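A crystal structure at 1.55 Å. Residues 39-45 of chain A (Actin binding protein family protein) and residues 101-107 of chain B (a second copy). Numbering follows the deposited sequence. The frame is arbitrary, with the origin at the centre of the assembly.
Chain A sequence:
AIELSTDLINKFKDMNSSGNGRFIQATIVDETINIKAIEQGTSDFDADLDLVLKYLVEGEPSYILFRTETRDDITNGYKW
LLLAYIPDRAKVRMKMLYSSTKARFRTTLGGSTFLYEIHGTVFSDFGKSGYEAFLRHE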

ATOM      1  N   GLU A  39      -2.166   8.377   0.210  1.00 14.89           N
ATOM      2  CA  GLU A  39      -2.914   7.144  -0.109  1.00 16.02           C
ATOM      3  C   GLU A  39      -2.083   5.937   0.329  1.00 14.01           C
ATOM      4  O   GLU A  39      -0.951   5.764  -0.183  1.00 14.47           O
ATOM      5  CB  GLU A  39      -3.206   7.086  -1.606  1.00 15.22           C
ATOM      6  CG  GLU A  39      -3.852   5.790  -2.054  1.00 18.21           C
ATOM      7  CD  GLU A  39      -5.126   5.406  -1.332  1.00 24.99           C
ATOM      8  OE1 GLU A  39      -6.097   6.221  -1.364  1.00 25.51           O
ATOM      9  OE2 GLU A  39      -5.169   4.297  -0.747  1.00 19.61           O
ATOM     10  N   GLN A  40      -2.655   5.132   1.226  1.00 16.42           N
ATOM     11  CA  GLN A  40      -2.026   3.899   1.755  1.00 16.95           C
ATOM     12  C   GLN A  40      -1.854   2.923   0.596  1.00 15.73           C
ATOM     13  O   GLN A  40      -0.819   2.245   0.547  1.00 16.48           O
ATOM     14  CB  GLN A  40      -2.896   3.306   2.855  1.00 21.50           C
ATOM     15  CG  GLN A  40      -2.397   1.967   3.360  1.00 28.44           C
ATOM     16  CD  GLN A  40      -1.036   2.106   3.990  1.00 36.79           C
ATOM     17  OE1 GLN A  40      -0.806   2.968   4.838  1.00 52.88           O
ATOM     18  NE2 GLN A  40      -0.130   1.231   3.587  1.00 39.08           N
ATOM     19  N   GLY A  41      -2.857   2.831  -0.273  1.00 16.39           N
ATOM     20  CA  GLY A  41      -2.860   1.844  -1.364  1.00 16.73           C
ATOM     21  C   GLY A  41      -2.747   0.425  -0.826  1.00 16.19           C
ATOM     22  O   GLY A  41      -3.212   0.137   0.304  1.00 18.00           O
ATOM     23  N   THR A  42      -2.157  -0.459  -1.627  1.00 17.11           N
ATOM     24  CA  THR A  42      -2.145  -1.918  -1.417  1.00 17.24           C
ATOM     25  C   THR A  42      -0.776  -2.461  -1.849  1.00 16.00           C
ATOM     26  O   THR A  42       0.114  -1.672  -2.207  1.00 17.15           O
ATOM     27  CB  THR A  42      -3.292  -2.606  -2.180  1.00 19.83           C
ATOM     28  OG1 THR A  42      -2.994  -2.568  -3.571  1.00 18.52           O
ATOM     29  CG2 THR A  42      -4.642  -1.971  -1.928  1.00 20.92           C
ATOM     30  N   SER A  43      -0.634  -3.766  -1.871  1.00 18.73           N
ATOM     31  CA  SER A  43       0.585  -4.425  -2.378  1.00 22.14           C
ATOM     32  C   SER A  43       0.519  -4.543  -3.912  1.00 25.16           C
ATOM     33  O   SER A  43       1.458  -5.134  -4.470  1.00 25.63           O
ATOM     34  CB  SER A  43       0.748  -5.754  -1.737  1.00 20.59           C
ATOM     35  OG  SER A  43      -0.311  -6.604  -2.122  1.00 22.82           O
ATOM     36  N   ASP A  44      -0.570  -4.097  -4.560  1.00 19.48           N
ATOM     37  CA  ASP A  44      -0.798  -4.236  -6.031  1.00 19.63           C
ATOM     38  C   ASP A  44      -0.540  -2.896  -6.722  1.00 19.20           C
ATOM     39  O   ASP A  44      -1.428  -2.032  -6.742  1.00 20.20           O
ATOM     40  CB  ASP A  44      -2.207  -4.760  -6.335  1.00 23.71           C
ATOM     41  CG  ASP A  44      -2.461  -5.126  -7.797  1.00 32.26           C
ATOM     42  OD1 ASP A  44      -1.709  -4.629  -8.687  1.00 29.56           O
ATOM     43  OD2 ASP A  44      -3.404  -5.915  -8.032  1.00 36.01           O
ATOM     44  N   PHE A  45       0.666  -2.724  -7.252  1.00 20.04           N
ATOM     45  CA  PHE A  45       1.117  -1.484  -7.927  1.00 16.15           C
ATOM     46  C   PHE A  45       0.153  -1.142  -9.064  1.00 20.42           C
ATOM     47  O   PHE A  45      -0.270   0.008  -9.200  1.00 18.60           O
ATOM     48  CB  PHE A  45       2.537  -1.693  -8.449  1.00 18.70           C
ATOM     49  CG  PHE A  45       3.023  -0.634  -9.401  1.00 16.70           C
ATOM     50  CD1 PHE A  45       3.590   0.526  -8.914  1.00 20.64           C
ATOM     51  CD2 PHE A  45       2.927  -0.798 -10.771  1.00 19.67           C
ATOM     52  CE1 PHE A  45       4.086   1.490  -9.773  1.00 18.31           C
ATOM     53  CE2 PHE A  45       3.418   0.174 -11.627  1.00 19.58           C
ATOM     54  CZ  PHE A  45       3.984   1.317 -11.130  1.00 18.45           C
TER
ATOM     55  N   THR B 101       6.470  -7.723   2.032  1.00 13.82           N
ATOM     56  CA  THR B 101       6.179  -9.178   2.001  1.00 15.54           C
ATOM     57  C   THR B 101       4.687  -9.443   1.746  1.00 15.85           C
ATOM     58  O   THR B 101       4.313 -10.598   1.485  1.00 15.99           O
ATOM     59  CB  THR B 101       6.731  -9.800   3.281  1.00 14.23           C
ATOM     60  OG1 THR B 101       8.143  -9.590   3.281  1.00 16.66           O
ATOM     61  CG2 THR B 101       6.416 -11.278   3.389  1.00 18.97           C
ATOM     62  N   LYS B 102       3.831  -8.428   1.802  1.00 14.53           N
ATOM     63  CA  LYS B 102       2.356  -8.646   1.685  1.00 13.79           C
ATOM     64  C   LYS B 102       2.019  -9.474   0.448  1.00 14.36           C
ATOM     65  O   LYS B 102       1.140 -10.355   0.524  1.00 18.85           O
ATOM     66  CB  LYS B 102       1.617  -7.308   1.605  1.00 16.67           C
ATOM     67  CG  LYS B 102       1.334  -6.617   2.924  1.00 20.35           C
ATOM     68  CD  LYS B 102       0.799  -5.229   2.592  1.00 23.66           C
ATOM     69  CE  LYS B 102       0.512  -4.274   3.713  1.00 37.25           C
ATOM     70  NZ  LYS B 102       0.109  -2.987   3.093  1.00 27.99           N
ATOM     71  N   ALA B 103       2.648  -9.172  -0.687  1.00 16.52           N
ATOM     72  CA  ALA B 103       2.299  -9.777  -1.982  1.00 17.04           C
ATOM     73  C   ALA B 103       2.653 -11.269  -1.988  1.00 18.36           C
ATOM     74  O   ALA B 103       2.145 -11.971  -2.852  1.00 19.89           O
ATOM     75  CB  ALA B 103       2.995  -9.039  -3.086  1.00 21.17           C
ATOM     76  N   ARG B 104       3.501 -11.730  -1.070  1.00 17.72           N
ATOM     77  CA  ARG B 104       3.986 -13.143  -1.102  1.00 16.99           C
ATOM     78  C   ARG B 104       2.804 -14.086  -0.853  1.00 16.69           C
ATOM     79  O   ARG B 104       2.864 -15.245  -1.327  1.00 17.58           O
ATOM     80  CB  ARG B 104       5.122 -13.372  -0.100  1.00 18.92           C
ATOM     81  CG  ARG B 104       6.414 -12.619  -0.405  1.00 37.58           C
ATOM     82  CD  ARG B 104       7.100 -12.977  -1.714  1.00 43.19           C
ATOM     83  NE  ARG B 104       7.293 -14.413  -1.837  1.00 38.66           N
ATOM     84  CZ  ARG B 104       7.618 -15.055  -2.963  1.00 66.48           C
ATOM     85  NH1 ARG B 104       7.815 -14.398  -4.094  1.00 57.44           N
ATOM     86  NH2 ARG B 104       7.766 -16.367  -2.943  1.00 76.74           N
ATOM     87  N   PHE B 105       1.761 -13.654  -0.143  1.00 14.72           N
ATOM     88  CA  PHE B 105       0.629 -14.543   0.205  1.00 14.50           C
ATOM     89  C   PHE B 105      -0.122 -14.923  -1.078  1.00 16.49           C
ATOM     90  O   PHE B 105      -0.323 -16.117  -1.317  1.00 17.96           O
ATOM     91  CB  PHE B 105      -0.296 -13.903   1.228  1.00 15.49           C
ATOM     92  CG  PHE B 105       0.318 -13.796   2.598  1.00 13.65           C
ATOM     93  CD1 PHE B 105       0.405 -14.917   3.408  1.00 12.48           C
ATOM     94  CD2 PHE B 105       0.866 -12.617   3.048  1.00 14.97           C
ATOM     95  CE1 PHE B 105       0.981 -14.854   4.664  1.00 14.41           C
ATOM     96  CE2 PHE B 105       1.440 -12.548   4.316  1.00 15.50           C
ATOM     97  CZ  PHE B 105       1.479 -13.657   5.132  1.00 12.80           C
ATOM     98  N   ARG B 106      -0.492 -13.955  -1.912  1.00 18.67           N
ATOM     99  CA  ARG B 106      -1.288 -14.273  -3.128  1.00 19.29           C
ATOM    100  C   ARG B 106      -0.400 -15.041  -4.103  1.00 21.43           C
ATOM    101  O   ARG B 106      -0.922 -15.954  -4.765  1.00 22.16           O
ATOM    102  CB  ARG B 106      -1.982 -13.049  -3.737  1.00 23.20           C
ATOM    103  CG  ARG B 106      -1.086 -11.989  -4.344  1.00 23.19           C
ATOM    104  CD  ARG B 106      -1.924 -10.912  -5.023  1.00 40.62           C
ATOM    105  NE  ARG B 106      -1.087  -9.863  -5.597  1.00 35.19           N
ATOM    106  CZ  ARG B 106      -0.550  -8.860  -4.900  1.00 33.03           C
ATOM    107  NH1 ARG B 106      -0.774  -8.753  -3.604  1.00 36.09           N
ATOM    108  NH2 ARG B 106       0.203  -7.962  -5.507  1.00 32.29           N
ATOM    109  N   THR B 107       0.893 -14.723  -4.165  1.00 19.09           N
ATOM    110  CA  THR B 107       1.854 -15.363  -5.090  1.00 22.77           C
ATOM    111  C   THR B 107       1.969 -16.850  -4.725  1.00 20.61           C
ATOM    112  O   THR B 107       2.009 -17.713  -5.638  1.00 22.90           O
ATOM    113  CB  THR B 107       3.206 -14.633  -5.041  1.00 25.81           C
ATOM    114  OG1 THR B 107       2.974 -13.286  -5.439  1.00 29.46           O
ATOM    115  CG2 THR B 107       4.246 -15.246  -5.956  1.00 39.41           C
TER

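The contact between the two stretches is small, burying 235 Å² summed over both sides, and it centres on S43(A). This residue sits in an irregular segment of chain A, just ahead of a helix, and its CA lies 5.6 Å from the CA of A103(B). Its CA-to-CB bond points toward chain B, where a type I turn from T101(B) to R104(B), closed by R104(B) N donating to T101(B) O at 2.9 Å, leads into a helix.

R106(B) donates both hydrogen bonds between the two stretches, and both end on S43(A). Its NH1 donates to S43(A) OG at 2.7 Å with an N-H...O angle of 158°, while NH2 donates to the backbone S43(A) O at 3.3 Å and 160°. One guanidinium thus grips a side-chain oxygen and a carbonyl oxygen of the same residue, the first bond short and the second longer but still well directed. The conformation of the arginine makes this possible. Its CA-to-CB bond points toward chain A; chi1 is 67° (p), and with chi2 and chi3 both t (174° and 179°) the chain runs out extended from CA to NE; chi4 at -80° then turns the guanidinium so that S43(A) OG lies at its edge, near its plane, where an N-H can point at it. S43(A) answers with chi1 at 65° (p), a rotamer that places OG within reach of NH1. The hydroxyl is also hydrogen-bonded elsewhere in the structure, so this buried polar group is well satisfied.

The small size of S43(A) suits the close packing around it. Its CB lies 3.8 Å from K102(B) CB and 4.2 Å from A103(B) CB, and the methyl of A103(B), its CA-to-CB bond sideways to chain A, gives a small nonpolar surface beside the serine. The CA-to-CB bond of K102(B) also points toward chain A, but the residue's contribution here is packing rather than charge pairing. From chi1 at -83° (m) its chain is extended, with chi2 to chi4 all t, carrying the ammonium past S43(A) to the neighbourhood of Q40(A). There K102(B) NZ comes 4.3 Å from Q40(A) NE2, a proximity without a hydrogen bond; each nitrogen finds its partners elsewhere. Q40(A) itself leaves its backbone sideways, and the end of its side chain comes nearer to chain B.

D44(A) borders the guanidinium, with its CA 3.9 Å from R106(B) NH2, yet its carboxylate is not engaged by the arginine. At chi1 -171° (t) it serves as the N-cap of the following helix, accepting from a backbone nitrogen just past the stretch. Its own N donates to T42(A) OG1 at 3.0 Å, and G41(A) N donates to E39(A) OE2 at 2.8 Å; these local bonds brace the irregular segment that carries S43(A). G41(A), with phi at 58°, adopts a conformation that favours glycine. In chain B, T107(B) OG1, at chi1 -60° (m), donates to A103(B) O at 3.0 Å, within its own stretch.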